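Local coordinates for protein importin subunit beta-1 (Saccharomyces cerevisiae, PDB 5OWU) that imports proteins into the nucleus by associating with importin alpha, the adaptor that binds the classical nuclear localization signal of cargo, at residues I182-G187 with L202-D207; T193-R198 with A235-V240; E231-E236 with A242-C247. All coordinates share one frame; numbering follows the deposited sequence. Where two conformers were deposited one is given.

Interaction 1 (I182-G187 with L202-D207); sequences IAIVQG and LNALAD
Ile184 lies against the peptide group joining Ala204 to Leu205, the flat group of this contact, since no ring takes part. Two of its methyls sit over the same face of that peptide: Ile184 CD1 rests above its carbonyl end, 3.8 Å from Ala204 O, and Ile184 CG2 stands nearer its nitrogen, 3.8 Å from Leu205 N. Neither methyl comes in at an edge, so the isoleucine behaves like a two-pronged cover laid on the backbone of the opposing helix. The chain shape explains the reach. CG2 is anti to the backbone N and CG1 anti to the carbonyl carbon (chi1 -73°), and the extended second torsion (177°) carries CD1 straight on to the neighbouring helix. The two prongs then find separate side chains. CD1 meets the methyl of Ala204, with 3.8 Å between Ile184 CD1 and Ala204 CB, while Ile184 CG2 reaches Leu205 CB at 3.7 Å. Beyond CB, Leu205 runs across the isoleucine, its CD1 4.1 Å from Ile184 CG2. The CA atoms of Ile184 and Leu205 are 6.3 Å apart, a closeness that the small Ala204 beside them probably helps. All three residues are buried, and the side chains meet through carbon alone. Leu205 also packs on Leu225 and Val229 of helix 219-233, so it faces the next repeat as well. An alanine in place of Ile184 would lack both prongs and would probably open a gap over the Ala204-Leu205 peptide, leaving Ala204 CB and Leu205 CB without their partner. Helices 177-188 and 195-208 run antiparallel here, and this is the interior packing of a HEAT helical hairpin, the building block of the importin beta solenoid, within HEAT 5.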
loop_
_atom_site.group_PDB
_atom_site.type_symbol
_atom_site.label_atom_id
_atom_site.label_comp_id
_atom_site.label_asym_id
_atom_site.label_seq_id
_atom_site.Cartn_x
_atom_site.Cartn_y
_atom_site.Cartn_z
ATOM N N ILE A 182 26.394 -20.883 -3.769
ATOM C CA ILE A 182 27.569 -21.460 -3.130
ATOM C C ILE A 182 28.190 -20.430 -2.211
ATOM O O ILE A 182 28.480 -20.705 -1.041
ATOM C CB ILE A 182 28.579 -21.972 -4.172
ATOM C CG1 ILE A 182 27.993 -23.145 -4.951
ATOM C CG2 ILE A 182 29.860 -22.413 -3.487
ATOM C CD1 ILE A 182 28.741 -23.457 -6.229
ATOM N N ALA A 183 28.349 -19.208 -2.709
ATOM C CA ALA A 183 28.995 -18.199 -1.888
ATOM C C ALA A 183 28.146 -17.893 -0.660
ATOM O O ALA A 183 28.673 -17.748 0.450
ATOM C CB ALA A 183 29.258 -16.940 -2.718
ATOM N N ILE A 184 26.825 -17.856 -0.825
ATOM C CA ILE A 184 25.980 -17.437 0.287
ATOM C C ILE A 184 25.879 -18.545 1.323
ATOM O O ILE A 184 26.111 -18.323 2.519
ATOM C CB ILE A 184 24.593 -17.002 -0.222
ATOM C CG1 ILE A 184 24.700 -15.649 -0.933
ATOM C CG2 ILE A 184 23.583 -16.926 0.937
ATOM C CD1 ILE A 184 23.410 -15.159 -1.534
ATOM N N VAL A 185 25.548 -19.758 0.879
ATOM C CA VAL A 185 25.314 -20.850 1.823
ATOM C C VAL A 185 26.595 -21.191 2.566
ATOM O O VAL A 185 26.552 -21.601 3.733
ATOM C CB VAL A 185 24.722 -22.065 1.085
ATOM C CG1 VAL A 185 24.552 -23.254 2.027
ATOM C CG2 VAL A 185 23.383 -21.685 0.465
ATOM N N GLN A 186 27.753 -20.988 1.930
ATOM C CA GLN A 186 29.021 -21.179 2.628
ATOM C C GLN A 186 29.085 -20.335 3.893
ATOM O O GLN A 186 29.570 -20.795 4.932
ATOM C CB GLN A 186 30.195 -20.850 1.700
ATOM C CG GLN A 186 30.592 -22.007 0.794
ATOM C CD GLN A 186 31.747 -21.700 -0.152
ATOM O OE1 GLN A 186 32.154 -22.566 -0.929
ATOM N NE2 GLN A 186 32.279 -20.478 -0.097
ATOM N N GLY A 187 28.589 -19.098 3.836
ATOM C CA GLY A 187 28.575 -18.277 5.030
ATOM C C GLY A 187 27.451 -18.594 5.996
ATOM O O GLY A 187 27.549 -18.238 7.175
ATOM N N LEU A 202 22.455 -15.100 5.682
ATOM C CA LEU A 202 21.019 -15.354 5.641
ATOM C C LEU A 202 20.265 -14.176 5.028
ATOM O O LEU A 202 19.329 -14.367 4.238
ATOM C CB LEU A 202 20.518 -15.665 7.051
ATOM C CG LEU A 202 21.083 -16.967 7.629
ATOM C CD1 LEU A 202 20.819 -17.058 9.117
ATOM C CD2 LEU A 202 20.494 -18.171 6.924
ATOM N N ASN A 203 20.667 -12.949 5.364
ATOM C CA ASN A 203 20.048 -11.775 4.754
ATOM C C ASN A 203 20.279 -11.753 3.244
ATOM O O ASN A 203 19.358 -11.469 2.464
ATOM C CB ASN A 203 20.592 -10.507 5.412
ATOM C CG ASN A 203 20.148 -10.360 6.861
ATOM O OD1 ASN A 203 19.110 -10.879 7.260
ATOM N ND2 ASN A 203 20.933 -9.640 7.649
ATOM N N ALA A 204 21.500 -12.064 2.812
ATOM C CA ALA A 204 21.770 -12.167 1.383
ATOM C C ALA A 204 20.927 -13.261 0.737
ATOM O O ALA A 204 20.418 -13.090 -0.374
ATOM C CB ALA A 204 23.256 -12.428 1.157
ATOM N N LEU A 205 20.776 -14.398 1.412
ATOM C CA LEU A 205 19.983 -15.491 0.861
ATOM C C LEU A 205 18.548 -15.043 0.626
ATOM O O LEU A 205 17.964 -15.279 -0.450
ATOM C CB LEU A 205 20.031 -16.689 1.811
ATOM C CG LEU A 205 19.303 -17.949 1.360
ATOM C CD1 LEU A 205 19.851 -18.431 0.021
ATOM C CD2 LEU A 205 19.418 -19.044 2.428
ATOM N N ALA A 206 17.965 -14.387 1.636
ATOM C CA ALA A 206 16.653 -13.776 1.471
ATOM C C ALA A 206 16.628 -12.874 0.243
ATOM O O ALA A 206 15.701 -12.946 -0.572
ATOM C CB ALA A 206 16.282 -12.990 2.726
ATOM N N ASP A 207 17.653 -12.024 0.087
ATOM C CA ASP A 207 17.706 -11.145 -1.085
ATOM C C ASP A 207 17.769 -11.932 -2.387
ATOM O O ASP A 207 17.287 -11.462 -3.424
ATOM C CB ASP A 207 18.921 -10.214 -1.013
ATOM C CG ASP A 207 18.794 -9.158 0.070
ATOM O OD1 ASP A 207 17.660 -8.781 0.422
ATOM O OD2 ASP A 207 19.842 -8.703 0.568
#

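Interaction 2 (T193-R198 with A235-V240); sequences TSKAVR and AEDIEV
Lys195, which follows the N-cap residue Ser194, is the side chain of 193-198 that crosses to Asp237. The helix it begins is capped by Ser194, whose OG accepts from Val197 N at 3.2 Å. The lysine chain is extended beyond CG, so its end lies alongside the aspartate, with Lys195 CD 3.2 Å from Asp237 OD1. At the tip, Lys195 NZ gives a salt bridge to Asp237 OD1 at 2.7 Å, arriving on the anti side of that oxygen and 25° out of the carboxylate plane. The other oxygen is occupied differently: Asp237 OD2 uses its anti lone pair to accept from Val240 N at 2.9 Å, which makes Asp237 the N-cap of helix 238-255. One carboxylate thus caps its own helix and ties down the lysine of its neighbour, and the two bonds together fix its rotation. The lysine is on the solvent side of the contact. Further along, buried Arg198 points into the interface. Its chain bends at chi3 (88°), turning the guanidinium across Val240, whose CG1 sits 4.1 Å above one face, offset toward the rim. Arg198 NH1 also comes to 3.8 Å from Ala235 CB, while nearer the backbone Arg198 CB meets Val240 CG2 at 4.2 Å. The polar partners of this arginine come from beyond the two segments: NH2 forms a salt bridge with Glu231, and NE donates to Ala188 O. Those two bonds hold the guanidinium while Val240 packs on it, and the carboxylate of Glu231 probably offsets its charge. Here two capped helix starts, those of 195-208 in HEAT 5 and 238-255 in HEAT 6, lie side by side, as second helices of successive repeats do in a HEAT solenoid.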
loop_
_atom_site.group_PDB
_atom_site.type_symbol
_atom_site.label_atom_id
_atom_site.label_comp_id
_atom_site.label_asym_id
_atom_site.label_seq_id
_atom_site.Cartn_x
_atom_site.Cartn_y
_atom_site.Cartn_z
ATOM N N THR A 193 31.618 -19.613 12.185
ATOM C CA THR A 193 31.784 -19.215 13.576
ATOM C C THR A 193 31.303 -17.800 13.868
ATOM O O THR A 193 30.969 -17.502 15.020
ATOM C CB THR A 193 33.263 -19.334 13.972
ATOM O OG1 THR A 193 33.688 -20.695 13.816
ATOM C CG2 THR A 193 33.496 -18.905 15.420
ATOM N N SER A 194 31.257 -16.926 12.868
ATOM C CA SER A 194 30.959 -15.519 13.095
ATOM C C SER A 194 29.461 -15.273 12.962
ATOM O O SER A 194 28.872 -15.546 11.909
ATOM C CB SER A 194 31.725 -14.641 12.112
ATOM O OG SER A 194 31.228 -13.318 12.157
ATOM N N LYS A 195 28.852 -14.735 14.022
ATOM C CA LYS A 195 27.436 -14.391 13.965
ATOM C C LYS A 195 27.174 -13.332 12.903
ATOM O O LYS A 195 26.160 -13.391 12.197
ATOM C CB LYS A 195 26.956 -13.907 15.332
ATOM C CG LYS A 195 27.081 -14.956 16.427
ATOM C CD LYS A 195 26.493 -14.472 17.745
ATOM C CE LYS A 195 26.505 -15.576 18.800
ATOM N NZ LYS A 195 25.635 -15.265 19.976
ATOM N N ALA A 196 28.071 -12.352 12.776
ATOM C CA ALA A 196 27.915 -11.348 11.730
ATOM C C ALA A 196 27.894 -11.999 10.353
ATOM O O ALA A 196 27.102 -11.610 9.487
ATOM C CB ALA A 196 29.038 -10.315 11.819
ATOM N N VAL A 197 28.739 -13.012 10.144
ATOM C CA VAL A 197 28.817 -13.656 8.837
ATOM C C VAL A 197 27.556 -14.464 8.563
ATOM O O VAL A 197 27.009 -14.411 7.457
ATOM C CB VAL A 197 30.084 -14.527 8.733
ATOM C CG1 VAL A 197 30.100 -15.299 7.414
ATOM C CG2 VAL A 197 31.338 -13.663 8.830
ATOM N N ARG A 198 27.077 -15.233 9.551
ATOM C CA ARG A 198 25.844 -15.990 9.356
ATOM C C ARG A 198 24.672 -15.060 9.086
ATOM O O ARG A 198 23.822 -15.351 8.235
ATOM C CB ARG A 198 25.543 -16.864 10.574
ATOM C CG ARG A 198 26.479 -18.036 10.770
ATOM C CD ARG A 198 25.861 -19.069 11.703
ATOM N NE ARG A 198 25.049 -20.041 10.976
ATOM C CZ ARG A 198 24.344 -21.013 11.545
ATOM N NH1 ARG A 198 24.329 -21.153 12.863
ATOM N NH2 ARG A 198 23.648 -21.849 10.787
ATOM N N ALA A 235 19.375 -22.325 15.539
ATOM C CA ALA A 235 20.640 -21.860 16.099
ATOM C C ALA A 235 20.429 -21.199 17.460
ATOM O O ALA A 235 19.339 -20.728 17.794
ATOM C CB ALA A 235 21.326 -20.877 15.150
ATOM N N GLU A 236 21.507 -21.156 18.249
ATOM C CA GLU A 236 21.409 -20.628 19.606
ATOM C C GLU A 236 21.229 -19.115 19.605
ATOM O O GLU A 236 20.490 -18.574 20.438
ATOM C CB GLU A 236 22.647 -21.011 20.419
ATOM C CG GLU A 236 22.829 -22.510 20.627
ATOM C CD GLU A 236 21.654 -23.158 21.343
ATOM O OE1 GLU A 236 21.104 -24.146 20.812
ATOM O OE2 GLU A 236 21.279 -22.675 22.433
ATOM N N ASP A 237 21.887 -18.416 18.685
ATOM C CA ASP A 237 21.839 -16.960 18.677
ATOM C C ASP A 237 20.511 -16.475 18.109
ATOM O O ASP A 237 20.073 -16.931 17.047
ATOM C CB ASP A 237 22.995 -16.387 17.867
ATOM C CG ASP A 237 22.940 -14.886 17.778
ATOM O OD1 ASP A 237 23.479 -14.224 18.686
ATOM O OD2 ASP A 237 22.345 -14.368 16.810
ATOM N N ILE A 238 19.887 -15.522 18.807
ATOM C CA ILE A 238 18.517 -15.134 18.487
ATOM C C ILE A 238 18.456 -14.323 17.198
ATOM O O ILE A 238 17.466 -14.396 16.462
ATOM C CB ILE A 238 17.898 -14.366 19.672
ATOM C CG1 ILE A 238 16.399 -14.155 19.438
ATOM C CG2 ILE A 238 18.620 -13.031 19.896
ATOM C CD1 ILE A 238 15.673 -13.507 20.604
ATOM N N GLU A 239 19.487 -13.530 16.905
ATOM C CA GLU A 239 19.497 -12.780 15.650
ATOM C C GLU A 239 19.642 -13.714 14.454
ATOM O O GLU A 239 19.011 -13.500 13.408
ATOM C CB GLU A 239 20.620 -11.743 15.668
ATOM C CG GLU A 239 20.322 -10.539 16.549
ATOM C CD GLU A 239 21.526 -9.636 16.739
ATOM O OE1 GLU A 239 21.972 -9.019 15.747
ATOM O OE2 GLU A 239 22.031 -9.551 17.878
ATOM N N VAL A 240 20.468 -14.755 14.588
ATOM C CA VAL A 240 20.574 -15.762 13.537
ATOM C C VAL A 240 19.216 -16.404 13.296
ATOM O O VAL A 240 18.774 -16.552 12.152
ATOM C CB VAL A 240 21.643 -16.809 13.905
ATOM C CG1 VAL A 240 21.588 -18.023 12.968
ATOM C CG2 VAL A 240 23.017 -16.180 13.857
#

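Interaction 3 (E231-E236 with A242-C247); sequences EATQAE and AAAFGC
In the helical hairpin of HEAT 6, Ala232 and Thr233 at the end of helix 219-233 pack on Ala244 and Phe245 of helix 238-255, in the second turn after the chain has turned back. Ala244 is the residue around which the helices close in. Its methyl is 3.5 Å from the methyl of Ala232, measured CB to CB, a little tighter than usual for two carbons, and the same Ala244 CB lies 3.5 Å from Thr233 CG2. With such small groups between them the backbones come very near, the CA atoms of Thr233 and Ala244 being 5.2 Å apart. Phe245 comes in beside this point. Thr233 CG2 stands over one face of its ring in a CH-pi contact, 4.3 Å from the centroid and 17° off the ring normal, displaced toward the rim where Thr233 CB meets Phe245 CE2 at 3.8 Å. The threonine can offer its methyl in this way because its hydroxyl is turned between the backbone N and the carbonyl carbon (chi1 67°), which puts CG2 anti to the carbonyl carbon. There the hydroxyl is gripped from two directions: Thr233 OG1 bonds to the carbonyl oxygen of Cys230, one turn back, and accepts from Gln234 NE2 at 2.9 Å, with the oxygen close to the amide plane and an N-H...O angle of 162°. Both bonds stay on the threonine's own side of the hairpin, so a buried polar atom is satisfied while its methyl serves the apolar interface. Phe245 also packs on Thr271 of helix 260-274 and Met285 of helix 280-306, and its ring therefore joins this hairpin to the following repeat. With small residues at the close approach and an aromatic bridging onward, this is the turn end of the antiparallel helix pair that makes up a HEAT repeat, here HEAT 6.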
loop_
_atom_site.group_PDB
_atom_site.type_symbol
_atom_site.label_atom_id
_atom_site.label_comp_id
_atom_site.label_asym_id
_atom_site.label_seq_id
_atom_site.Cartn_x
_atom_site.Cartn_y
_atom_site.Cartn_z
ATOM N N GLU A 231 18.229 -25.624 9.972
ATOM C CA GLU A 231 19.349 -25.668 10.895
ATOM C C GLU A 231 19.549 -24.282 11.493
ATOM O O GLU A 231 19.698 -24.143 12.710
ATOM C CB GLU A 231 20.614 -26.157 10.175
ATOM C CG GLU A 231 21.783 -26.488 11.095
ATOM C CD GLU A 231 22.255 -25.293 11.914
ATOM O OE1 GLU A 231 22.350 -25.410 13.155
ATOM O OE2 GLU A 231 22.521 -24.228 11.315
ATOM N N ALA A 232 19.525 -23.248 10.648
ATOM C CA ALA A 232 19.750 -21.897 11.154
ATOM C C ALA A 232 18.617 -21.434 12.064
ATOM O O ALA A 232 18.866 -20.696 13.025
ATOM C CB ALA A 232 19.933 -20.912 9.998
ATOM N N THR A 233 17.373 -21.835 11.786
ATOM C CA THR A 233 16.285 -21.439 12.677
ATOM C C THR A 233 16.423 -22.066 14.051
ATOM O O THR A 233 15.858 -21.541 15.015
ATOM C CB THR A 233 14.917 -21.828 12.118
ATOM O OG1 THR A 233 14.802 -23.254 12.088
ATOM C CG2 THR A 233 14.702 -21.248 10.727
ATOM N N GLN A 234 17.137 -23.183 14.165
ATOM C CA GLN A 234 17.383 -23.778 15.475
ATOM C C GLN A 234 18.698 -23.321 16.111
ATOM O O GLN A 234 19.091 -23.868 17.146
ATOM C CB GLN A 234 17.361 -25.304 15.370
ATOM C CG GLN A 234 16.141 -25.848 14.626
ATOM C CD GLN A 234 14.834 -25.418 15.261
ATOM O OE1 GLN A 234 14.534 -25.787 16.395
ATOM N NE2 GLN A 234 14.050 -24.625 14.532
ATOM N N ALA A 235 19.375 -22.325 15.539
ATOM C CA ALA A 235 20.640 -21.860 16.099
ATOM C C ALA A 235 20.429 -21.199 17.460
ATOM O O ALA A 235 19.339 -20.728 17.794
ATOM C CB ALA A 235 21.326 -20.877 15.150
ATOM N N GLU A 236 21.507 -21.156 18.249
ATOM C CA GLU A 236 21.409 -20.628 19.606
ATOM C C GLU A 236 21.229 -19.115 19.605
ATOM O O GLU A 236 20.490 -18.574 20.438
ATOM C CB GLU A 236 22.647 -21.011 20.419
ATOM C CG GLU A 236 22.829 -22.510 20.627
ATOM C CD GLU A 236 21.654 -23.158 21.343
ATOM O OE1 GLU A 236 21.104 -24.146 20.812
ATOM O OE2 GLU A 236 21.279 -22.675 22.433
ATOM N N ALA A 242 16.265 -15.096 13.908
ATOM C CA ALA A 242 15.393 -14.119 13.261
ATOM C C ALA A 242 15.665 -14.054 11.761
ATOM O O ALA A 242 14.736 -14.081 10.943
ATOM C CB ALA A 242 15.573 -12.744 13.908
ATOM N N ALA A 243 16.941 -13.984 11.382
ATOM C CA ALA A 243 17.280 -13.952 9.963
ATOM C C ALA A 243 16.802 -15.212 9.249
ATOM O O ALA A 243 16.232 -15.144 8.149
ATOM C CB ALA A 243 18.791 -13.778 9.803
ATOM N N ALA A 244 17.019 -16.378 9.864
ATOM C CA ALA A 244 16.630 -17.627 9.230
ATOM C C ALA A 244 15.119 -17.702 9.041
ATOM O O ALA A 244 14.638 -18.191 8.012
ATOM C CB ALA A 244 17.138 -18.811 10.053
ATOM N N PHE A 245 14.353 -17.215 10.020
ATOM C CA PHE A 245 12.900 -17.196 9.887
ATOM C C PHE A 245 12.444 -16.199 8.829
ATOM O O PHE A 245 11.466 -16.458 8.120
ATOM C CB PHE A 245 12.245 -16.893 11.240
ATOM C CG PHE A 245 11.828 -18.124 11.993
ATOM C CD1 PHE A 245 10.690 -18.820 11.625
ATOM C CD2 PHE A 245 12.576 -18.592 13.064
ATOM C CE1 PHE A 245 10.304 -19.963 12.313
ATOM C CE2 PHE A 245 12.193 -19.733 13.756
ATOM C CZ PHE A 245 11.058 -20.417 13.380
ATOM N N GLY A 246 13.134 -15.065 8.685
ATOM C CA GLY A 246 12.862 -14.202 7.542
ATOM C C GLY A 246 13.010 -14.954 6.232
ATOM O O GLY A 246 12.149 -14.878 5.342
ATOM N N CYS A 247 14.100 -15.719 6.113
ATOM C CA CYS A 247 14.299 -16.567 4.939
ATOM C C CYS A 247 13.154 -17.543 4.756
ATOM O O CYS A 247 12.607 -17.688 3.657
ATOM C CB CYS A 247 15.597 -17.353 5.067
ATOM S SG CYS A 247 17.001 -16.462 4.546
#

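How the interactions relate
From the N terminus, interaction 1 comes first: 182-187 returns on 202-207 after 14 residues and closes the hairpin of HEAT 5. Inside that loop lies 193-198, which opens interaction 2 and waits until 235-240 for its partner, so interactions 1 and 2 cross. Interaction 3 is the shortest closure, five residues between 231-236 and 242-247, shutting the HEAT 6 hairpin; it shares Ala235 and Glu236 with interaction 2 and follows interaction 1 in series. Interactions 1 and 3 thus each close one repeat, and interaction 2 joins the two. Leu202 strengthens the join, packing on Val240 and Ala243, so helix 195-208 lies against helix 238-255 beyond their first turns.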